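Local atomic coordinates of Exo-alpha-sialidase (Clostridium perfringens, PDB entry 2V72), a protein that binds galactose as a family 32 carbohydrate-binding module of a large clostridial sialidase toxin, and may direct the enzyme to galactose-bearing glycans. Residues 31-36 against 55-60; 41-46 against 51-56; 96-101 against 109-114. All coordinates share one frame; numbering follows the deposited sequence.

Overall arrangement
All three contacts lie within one F5/8 type C beta-sandwich, and together they sample how such a fold is closed and how it carries its ligands. Contacts 1 and 2 are neighbours, with centres about 14 Å apart; both use strand 53-59, share Leu55 and Ser56, and touch where Ala32 packs on Trp41. Contact 3 opens later in the chain and lies on the other side of the chain's centre, about 17 Å from contact 1 and 19 Å from contact 2 between centres. There strand 93-101 faces strand 109-113 across the sandwich. The calcium and galactose sites thus adjoin contacts 1 and 2, whereas contact 3 is structural packing.

Contact 1. Residues 31-36 against 55-60; sequences SAIDGN and LSVNLG. With CA (calcium ion), chain B.
Ile33 and Val57 meet methyl to methyl, CG2 of the isoleucine lying 4.2 Å from CG1 of the valine, where the calcium-binding loop of this beta-sandwich rests on strand 53-59. One step along, Ala32 CB comes within 3.8 Å of Leu55 CD2. Leu55 extends toward the loop because its CG lies opposite the backbone N (chi1 165°), beside the carbonyl carbon. No hydrogen bond joins the two segments, so apolar packing alone links them, and Trp41 touches both Ala32 and Leu55.

The other side of the loop is polar. Ser31 O, Asp34 OD1 and Asn36 O each lie 2.3 Å from the calcium ion. Thr39, through OG1 and its carbonyl O, Ala137 O and Glu138 OE2 complete seven ligands. Asp34 OD1 also receives a weak hydrogen bond from Asn36 N, so this metal ligand may also lend the turn a little support. The calcium-binding loop is thereby held on one side by ion coordination and on the other by the hydrophobic core. Farther along 55-60, an Asx turn closes with Gly60 N 3.0 Å from Asn58 OD1, the donor standing 39° above the carbonyl plane.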
loop_
_atom_site.group_PDB
_atom_site.type_symbol
_atom_site.label_atom_id
_atom_site.label_comp_id
_atom_site.label_asym_id
_atom_site.label_seq_id
_atom_site.Cartn_x
_atom_site.Cartn_y
_atom_site.Cartn_z
ATOM N N SER A 31 7.936 -5.930 4.300
ATOM C CA SER A 31 7.806 -6.969 3.301
ATOM C C SER A 31 6.939 -6.537 2.127
ATOM O O SER A 31 6.883 -7.232 1.121
ATOM C CB SER A 31 7.270 -8.247 3.940
ATOM O OG SER A 31 8.310 -8.897 4.643
ATOM N N ALA A 32 6.272 -5.391 2.257
ATOM C CA ALA A 32 5.503 -4.801 1.161
ATOM C C ALA A 32 6.401 -4.083 0.153
ATOM O O ALA A 32 5.982 -3.818 -0.975
ATOM C CB ALA A 32 4.451 -3.851 1.703
ATOM N N ILE A 33 7.642 -3.797 0.554
ATOM C CA ILE A 33 8.566 -2.996 -0.257
ATOM C C ILE A 33 9.951 -3.633 -0.438
ATOM O O ILE A 33 10.963 -2.931 -0.496
ATOM C CB ILE A 33 8.704 -1.538 0.301
ATOM C CG1 ILE A 33 9.071 -1.540 1.799
ATOM C CG2 ILE A 33 7.408 -0.750 0.060
ATOM C CD1 ILE A 33 9.669 -0.231 2.305
ATOM N N ASP A 34 9.994 -4.958 -0.550
ATOM C CA ASP A 34 11.272 -5.683 -0.638
ATOM C C ASP A 34 11.547 -6.279 -2.019
ATOM O O ASP A 34 12.506 -7.033 -2.197
ATOM C CB ASP A 34 11.367 -6.769 0.452
ATOM C CG ASP A 34 10.303 -7.859 0.312
ATOM O OD1 ASP A 34 9.341 -7.702 -0.479
ATOM O OD2 ASP A 34 10.423 -8.890 1.017
ATOM N N GLY A 35 10.693 -5.954 -2.984
ATOM C CA GLY A 35 10.886 -6.390 -4.368
ATOM C C GLY A 35 10.627 -7.863 -4.610
ATOM O O GLY A 35 10.985 -8.387 -5.666
ATOM N N ASN A 36 9.997 -8.516 -3.637
ATOM C CA ASN A 36 9.713 -9.947 -3.681
ATOM C C ASN A 36 8.214 -10.198 -3.557
ATOM O O ASN A 36 7.609 -9.861 -2.544
ATOM C CB ASN A 36 10.468 -10.668 -2.550
ATOM C CG ASN A 36 10.430 -12.190 -2.679
ATOM O OD1 ASN A 36 9.392 -12.783 -2.960
ATOM N ND2 ASN A 36 11.571 -12.822 -2.463
ATOM N N LEU A 55 -1.194 0.946 5.797
ATOM C CA LEU A 55 0.237 0.802 5.577
ATOM C C LEU A 55 0.755 2.147 5.098
ATOM O O LEU A 55 0.259 2.689 4.109
ATOM C CB LEU A 55 0.525 -0.285 4.535
ATOM C CG LEU A 55 1.924 -0.381 3.901
ATOM C CD1 LEU A 55 2.934 -1.020 4.836
ATOM C CD2 LEU A 55 1.881 -1.139 2.573
ATOM N N SER A 56 1.724 2.703 5.819
ATOM C CA SER A 56 2.333 3.960 5.416
ATOM C C SER A 56 3.694 3.654 4.850
ATOM O O SER A 56 4.449 2.862 5.421
ATOM C CB SER A 56 2.462 4.934 6.593
ATOM O OG SER A 56 1.199 5.223 7.155
ATOM N N VAL A 57 3.987 4.269 3.711
ATOM C CA VAL A 57 5.272 4.123 3.067
ATOM C C VAL A 57 5.887 5.508 2.877
ATOM O O VAL A 57 5.357 6.348 2.133
ATOM C CB VAL A 57 5.143 3.392 1.699
ATOM C CG1 VAL A 57 6.505 3.241 1.042
ATOM C CG2 VAL A 57 4.485 2.030 1.880
ATOM N N ASN A 58 6.993 5.743 3.574
ATOM C CA ASN A 58 7.760 6.967 3.407
ATOM C C ASN A 58 8.646 6.831 2.190
ATOM O O ASN A 58 9.259 5.785 1.974
ATOM C CB ASN A 58 8.594 7.264 4.651
ATOM C CG ASN A 58 9.219 8.635 4.609
ATOM O OD1 ASN A 58 10.289 8.826 4.027
ATOM N ND2 ASN A 58 8.552 9.606 5.233
ATOM N N LEU A 59 8.713 7.898 1.398
ATOM C CA LEU A 59 9.310 7.832 0.067
ATOM C C LEU A 59 10.779 8.241 0.036
ATOM O O LEU A 59 11.454 8.056 -0.986
ATOM C CB LEU A 59 8.479 8.640 -0.937
ATOM C CG LEU A 59 6.986 8.295 -1.048
ATOM C CD1 LEU A 59 6.280 9.261 -1.978
ATOM C CD2 LEU A 59 6.744 6.847 -1.496
ATOM N N GLY A 60 11.274 8.774 1.156
ATOM C CA GLY A 60 12.685 9.162 1.275
ATOM C C GLY A 60 12.928 10.642 1.059
ATOM O O GLY A 60 13.710 11.260 1.779
HETATM CA CA CA B . 7.159 -8.350 -0.880
#

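Contact 2. Residues 41-46 against 51-56; sequences WHTKWN and LPQSLS. With GAL (beta-D-galactopyranose), chain C.
Leu55 CB sits over one face of the Trp41 indole in a CH-pi contact, 3.9 Å from the centroid of the six-membered ring and 11° off its normal. The two side chains run past each other in opposite senses, and Leu55 CD2 lies near Trp41 CE3. The benzene part of the indole reaches farther along the strand, with CZ2 3.7 Å from Ser54 O. A smaller apolar touch brings Thr43 CG2 within 3.9 Å of Gln53 CB. Gln53 then bends at chi2 (-68°), and its amide turns to other partners, Thr21 OG1 and Ala50 O.

Beyond this packing the segment 41-46 carries part of the galactose pocket. Trp45 lays an indole face against the sugar, with galactose C4 3.4 Å above the ring plane and C3, C5 and C6 also near the ring. This platform is characteristic of galactose recognition, since the axial O4 leaves the opposite face and here comes within 2.7 Å of His42 NE2. The sugar O6 donates to Trp45 O, while Arg73, which supplies another hydrogen bond through NH1, completes the pocket with Asn78 and with Phe133, whose ring meets that of His42.

A second shell sets these groups in place. His42 ND1 donates to Thr43 O at 2.7 Å, nearly in the imidazole plane, which helps to set the rotation of the ring. Asp27 OD2 accepts from Trp45 NE1, and Ser22 O from Trp41 NE1. Outward from there, strand 41-42 pairs antiparallel with strand 135-142 in one sheet, while strand 53-59 runs between strands 17-20 and 121-129 in the other; Trp41 fills the interior between them, joined by Ile136.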
loop_
_atom_site.group_PDB
_atom_site.type_symbol
_atom_site.label_atom_id
_atom_site.label_comp_id
_atom_site.label_asym_id
_atom_site.label_seq_id
_atom_site.Cartn_x
_atom_site.Cartn_y
_atom_site.Cartn_z
ATOM N N TRP A 41 3.043 -7.763 3.327
ATOM C CA TRP A 41 2.515 -7.163 4.539
ATOM C C TRP A 41 1.122 -7.738 4.735
ATOM O O TRP A 41 0.364 -7.885 3.779
ATOM C CB TRP A 41 2.436 -5.625 4.447
ATOM C CG TRP A 41 1.543 -5.038 5.511
ATOM C CD1 TRP A 41 1.768 -5.047 6.863
ATOM C CD2 TRP A 41 0.266 -4.397 5.325
ATOM N NE1 TRP A 41 0.721 -4.452 7.524
ATOM C CE2 TRP A 41 -0.212 -4.038 6.610
ATOM C CE3 TRP A 41 -0.511 -4.079 4.201
ATOM C CZ2 TRP A 41 -1.432 -3.381 6.803
ATOM C CZ3 TRP A 41 -1.720 -3.430 4.391
ATOM C CH2 TRP A 41 -2.172 -3.083 5.688
ATOM N N HIS A 42 0.789 -8.073 5.976
ATOM C CA HIS A 42 -0.503 -8.658 6.280
ATOM C C HIS A 42 -0.814 -8.275 7.720
ATOM O O HIS A 42 0.080 -8.289 8.581
ATOM C CB HIS A 42 -0.411 -10.179 6.112
ATOM C CG HIS A 42 -1.729 -10.894 6.067
ATOM N ND1 HIS A 42 -2.650 -10.832 7.088
ATOM C CD2 HIS A 42 -2.246 -11.745 5.148
ATOM C CE1 HIS A 42 -3.691 -11.590 6.789
ATOM N NE2 HIS A 42 -3.470 -12.156 5.617
ATOM N N THR A 43 -2.068 -7.907 7.976
ATOM C CA THR A 43 -2.506 -7.602 9.333
ATOM C C THR A 43 -2.455 -8.889 10.160
ATOM O O THR A 43 -2.272 -9.972 9.598
ATOM C CB THR A 43 -3.905 -6.958 9.352
ATOM O OG1 THR A 43 -4.856 -7.838 8.743
ATOM C CG2 THR A 43 -3.889 -5.608 8.597
ATOM N N LYS A 44 -2.585 -8.790 11.482
ATOM C CA LYS A 44 -2.365 -9.983 12.305
ATOM C C LYS A 44 -3.416 -11.061 12.131
ATOM O O LYS A 44 -4.621 -10.809 12.196
ATOM C CB LYS A 44 -2.066 -9.675 13.783
ATOM C CG LYS A 44 -3.037 -8.797 14.512
ATOM C CD LYS A 44 -2.534 -8.535 15.957
ATOM C CE LYS A 44 -1.123 -7.945 15.987
ATOM N NZ LYS A 44 -0.638 -7.674 17.379
ATOM N N TRP A 45 -2.918 -12.264 11.880
ATOM C CA TRP A 45 -3.724 -13.412 11.479
ATOM C C TRP A 45 -4.866 -13.754 12.436
ATOM O O TRP A 45 -5.885 -14.290 12.002
ATOM C CB TRP A 45 -2.823 -14.627 11.316
ATOM C CG TRP A 45 -1.792 -14.538 10.209
ATOM C CD1 TRP A 45 -1.496 -13.450 9.414
ATOM C CD2 TRP A 45 -0.900 -15.582 9.802
ATOM N NE1 TRP A 45 -0.476 -13.767 8.543
ATOM C CE2 TRP A 45 -0.095 -15.066 8.760
ATOM C CE3 TRP A 45 -0.707 -16.903 10.216
ATOM C CZ2 TRP A 45 0.888 -15.838 8.118
ATOM C CZ3 TRP A 45 0.271 -17.667 9.580
ATOM C CH2 TRP A 45 1.057 -17.132 8.544
ATOM N N ASN A 46 -4.699 -13.438 13.728
ATOM C CA ASN A 46 -5.725 -13.761 14.732
ATOM C C ASN A 46 -6.954 -12.849 14.703
ATOM O O ASN A 46 -7.867 -13.003 15.517
ATOM C CB ASN A 46 -5.140 -13.883 16.155
ATOM C CG ASN A 46 -4.594 -12.564 16.714
ATOM O OD1 ASN A 46 -3.849 -12.575 17.697
ATOM N ND2 ASN A 46 -4.961 -11.437 16.110
ATOM N N LEU A 51 -10.508 -3.961 10.693
ATOM C CA LEU A 51 -10.361 -2.859 9.723
ATOM C C LEU A 51 -11.217 -1.640 10.113
ATOM O O LEU A 51 -12.217 -1.791 10.821
ATOM C CB LEU A 51 -10.698 -3.333 8.299
ATOM C CG LEU A 51 -9.928 -4.548 7.754
ATOM C CD1 LEU A 51 -10.588 -5.094 6.501
ATOM C CD2 LEU A 51 -8.447 -4.241 7.506
ATOM N N PRO A 52 -10.826 -0.425 9.671
ATOM C CA PRO A 52 -9.649 -0.090 8.862
ATOM C C PRO A 52 -8.289 -0.247 9.545
ATOM O O PRO A 52 -8.130 0.048 10.734
ATOM C CB PRO A 52 -9.883 1.376 8.476
ATOM C CG PRO A 52 -10.798 1.904 9.486
ATOM C CD PRO A 52 -11.646 0.764 9.963
ATOM N N GLN A 53 -7.328 -0.744 8.773
ATOM C CA GLN A 53 -5.916 -0.719 9.139
ATOM C C GLN A 53 -5.193 -0.170 7.919
ATOM O O GLN A 53 -5.749 -0.188 6.818
ATOM C CB GLN A 53 -5.396 -2.121 9.499
ATOM C CG GLN A 53 -6.077 -2.781 10.705
ATOM C CD GLN A 53 -5.776 -2.090 12.038
ATOM O OE1 GLN A 53 -4.684 -1.549 12.249
ATOM N NE2 GLN A 53 -6.748 -2.116 12.942
ATOM N N SER A 54 -3.966 0.312 8.101
ATOM C CA SER A 54 -3.267 1.013 7.033
ATOM C C SER A 54 -1.788 0.671 6.958
ATOM O O SER A 54 -1.214 0.168 7.919
ATOM C CB SER A 54 -3.434 2.523 7.204
ATOM O OG SER A 54 -2.787 2.962 8.383
ATOM N N LEU A 55 -1.194 0.946 5.797
ATOM C CA LEU A 55 0.237 0.802 5.577
ATOM C C LEU A 55 0.755 2.147 5.098
ATOM O O LEU A 55 0.259 2.689 4.109
ATOM C CB LEU A 55 0.525 -0.285 4.535
ATOM C CG LEU A 55 1.924 -0.381 3.901
ATOM C CD1 LEU A 55 2.934 -1.020 4.836
ATOM C CD2 LEU A 55 1.881 -1.139 2.573
ATOM N N SER A 56 1.724 2.703 5.819
ATOM C CA SER A 56 2.333 3.960 5.416
ATOM C C SER A 56 3.694 3.654 4.850
ATOM O O SER A 56 4.449 2.862 5.421
ATOM C CB SER A 56 2.462 4.934 6.593
ATOM O OG SER A 56 1.199 5.223 7.155
HETATM C C1 GAL C . -3.554 -18.269 6.305
HETATM C C2 GAL C . -2.814 -17.439 5.259
HETATM C C3 GAL C . -2.142 -16.220 5.901
HETATM C C4 GAL C . -3.088 -15.459 6.833
HETATM C C5 GAL C . -3.814 -16.402 7.783
HETATM C C6 GAL C . -4.853 -15.641 8.601
HETATM O O1 GAL C . -4.310 -19.248 5.640
HETATM O O2 GAL C . -1.870 -18.241 4.580
HETATM O O3 GAL C . -1.713 -15.340 4.887
HETATM O O4 GAL C . -4.046 -14.753 6.076
HETATM O O5 GAL C . -4.440 -17.452 7.053
HETATM O O6 GAL C . -5.257 -16.424 9.704
#

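Contact 3. Residues 96-101 against 109-114; sequences LVAEGT and KTVTFD
Val97 and Phe113 cross at about a right angle, both valine methyls on one side of the phenyl plane, over its CE2/CZ margin. Val97 CG2 comes within 3.5 Å of Phe113 CE2, and Val97 CG1 lies 3.7 Å from Phe113 CZ. Phe113 reaches this position with CG beside its backbone N and opposite the carbonyl carbon (chi1 -55°). The ring also presents its edge to the backbone, with Val97 O close to the ring plane and 3.3 Å from Phe113 CE2. Next to this pair, Ala98 CB packs on Val111 CG1 at 3.9 Å.

That two consecutive residues, Val97 and Ala98, both point toward strand 109-113 reflects a classic beta bulge in which both face Ile86 of strand 84-90. The strands belong to the two sheets of the sandwich: 93-101 is outermost in one, and 109-113 pairs with 62-71 in the other. Their axes approach to 8.7 Å, and the directions differ by 141°, as in face-to-face packing of sheets rather than pairing within one.

No hydrogen bond joins the two segments. Cohesion is therefore mostly apolar, supplemented perhaps by weak electrostatic attraction between the slightly positive C-H edge of the phenyl ring and the Val97 carbonyl oxygen.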
loop_
_atom_site.group_PDB
_atom_site.type_symbol
_atom_site.label_atom_id
_atom_site.label_comp_id
_atom_site.label_asym_id
_atom_site.label_seq_id
_atom_site.Cartn_x
_atom_site.Cartn_y
_atom_site.Cartn_z
ATOM N N LEU A 96 -6.223 13.438 1.363
ATOM C CA LEU A 96 -6.860 12.350 0.619
ATOM C C LEU A 96 -6.748 12.578 -0.888
ATOM O O LEU A 96 -7.151 13.627 -1.404
ATOM C CB LEU A 96 -8.336 12.214 1.021
ATOM C CG LEU A 96 -9.142 11.052 0.421
ATOM C CD1 LEU A 96 -8.880 9.748 1.153
ATOM C CD2 LEU A 96 -10.627 11.353 0.419
ATOM N N VAL A 97 -6.219 11.578 -1.586
ATOM C CA VAL A 97 -5.859 11.723 -2.994
ATOM C C VAL A 97 -6.416 10.614 -3.895
ATOM O O VAL A 97 -6.418 10.745 -5.118
ATOM C CB VAL A 97 -4.323 11.856 -3.151
ATOM C CG1 VAL A 97 -3.619 10.499 -3.025
ATOM C CG2 VAL A 97 -3.971 12.570 -4.450
ATOM N N ALA A 98 -6.882 9.530 -3.283
ATOM C CA ALA A 98 -7.537 8.440 -4.001
ATOM C C ALA A 98 -8.439 7.665 -3.057
ATOM O O ALA A 98 -8.173 7.588 -1.858
ATOM C CB ALA A 98 -6.510 7.512 -4.642
ATOM N N GLU A 99 -9.518 7.116 -3.603
ATOM C CA GLU A 99 -10.414 6.231 -2.859
ATOM C C GLU A 99 -11.313 5.491 -3.827
ATOM O O GLU A 99 -11.613 5.999 -4.904
ATOM C CB GLU A 99 -11.251 7.002 -1.826
ATOM C CG GLU A 99 -11.902 8.288 -2.346
ATOM C CD GLU A 99 -13.396 8.158 -2.594
ATOM O OE1 GLU A 99 -13.828 7.157 -3.215
ATOM O OE2 GLU A 99 -14.136 9.076 -2.163
ATOM N N GLY A 100 -11.734 4.289 -3.444
ATOM C CA GLY A 100 -12.640 3.500 -4.263
ATOM C C GLY A 100 -12.788 2.059 -3.820
ATOM O O GLY A 100 -12.672 1.735 -2.634
ATOM N N THR A 101 -13.048 1.200 -4.797
ATOM C CA THR A 101 -13.248 -0.223 -4.589
ATOM C C THR A 101 -12.335 -1.017 -5.522
ATOM O O THR A 101 -12.116 -0.626 -6.670
ATOM C CB THR A 101 -14.758 -0.599 -4.751
ATOM O OG1 THR A 101 -15.283 -1.030 -3.490
ATOM C CG2 THR A 101 -14.985 -1.703 -5.776
ATOM N N LYS A 109 -3.286 -3.827 -8.805
ATOM C CA LYS A 109 -4.227 -2.719 -8.832
ATOM C C LYS A 109 -3.417 -1.447 -8.999
ATOM O O LYS A 109 -2.508 -1.177 -8.214
ATOM C CB LYS A 109 -5.055 -2.685 -7.540
ATOM C CG LYS A 109 -5.580 -4.058 -7.087
ATOM C CD LYS A 109 -6.951 -4.385 -7.680
ATOM C CE LYS A 109 -7.142 -5.897 -7.983
ATOM N NZ LYS A 109 -6.764 -6.847 -6.886
ATOM N N THR A 110 -3.727 -0.685 -10.045
ATOM C CA THR A 110 -3.045 0.582 -10.297
ATOM C C THR A 110 -3.907 1.789 -9.931
ATOM O O THR A 110 -5.141 1.758 -10.023
ATOM C CB THR A 110 -2.568 0.731 -11.769
ATOM O OG1 THR A 110 -3.666 0.494 -12.659
ATOM C CG2 THR A 110 -1.429 -0.238 -12.086
ATOM N N VAL A 111 -3.230 2.844 -9.494
ATOM C CA VAL A 111 -3.849 4.136 -9.242
ATOM C C VAL A 111 -2.980 5.175 -9.938
ATOM O O VAL A 111 -1.778 5.275 -9.675
ATOM C CB VAL A 111 -3.970 4.436 -7.720
ATOM C CG1 VAL A 111 -4.375 5.885 -7.484
ATOM C CG2 VAL A 111 -4.974 3.491 -7.065
ATOM N N THR A 112 -3.588 5.928 -10.844
ATOM C CA THR A 112 -2.839 6.914 -11.616
ATOM C C THR A 112 -3.334 8.330 -11.336
ATOM O O THR A 112 -4.531 8.568 -11.171
ATOM C CB THR A 112 -2.842 6.575 -13.125
ATOM O OG1 THR A 112 -2.258 5.276 -13.317
ATOM C CG2 THR A 112 -2.035 7.606 -13.934
ATOM N N PHE A 113 -2.388 9.257 -11.257
ATOM C CA PHE A 113 -2.694 10.663 -11.070
ATOM C C PHE A 113 -2.319 11.436 -12.333
ATOM O O PHE A 113 -1.132 11.677 -12.596
ATOM C CB PHE A 113 -1.959 11.217 -9.841
ATOM C CG PHE A 113 -2.220 10.444 -8.575
ATOM C CD1 PHE A 113 -1.287 9.529 -8.101
ATOM C CD2 PHE A 113 -3.398 10.627 -7.860
ATOM C CE1 PHE A 113 -1.519 8.812 -6.932
ATOM C CE2 PHE A 113 -3.640 9.910 -6.693
ATOM C CZ PHE A 113 -2.700 9.008 -6.229
ATOM N N ASP A 114 -3.340 11.800 -13.114
ATOM C CA ASP A 114 -3.173 12.603 -14.338
ATOM C C ASP A 114 -2.331 13.853 -14.067
ATOM O O ASP A 114 -1.383 14.141 -14.803
ATOM C CB ASP A 114 -4.536 12.992 -14.928
ATOM C CG ASP A 114 -5.331 11.790 -15.452
ATOM O OD1 ASP A 114 -4.721 10.770 -15.859
ATOM O OD2 ASP A 114 -6.583 11.876 -15.471
#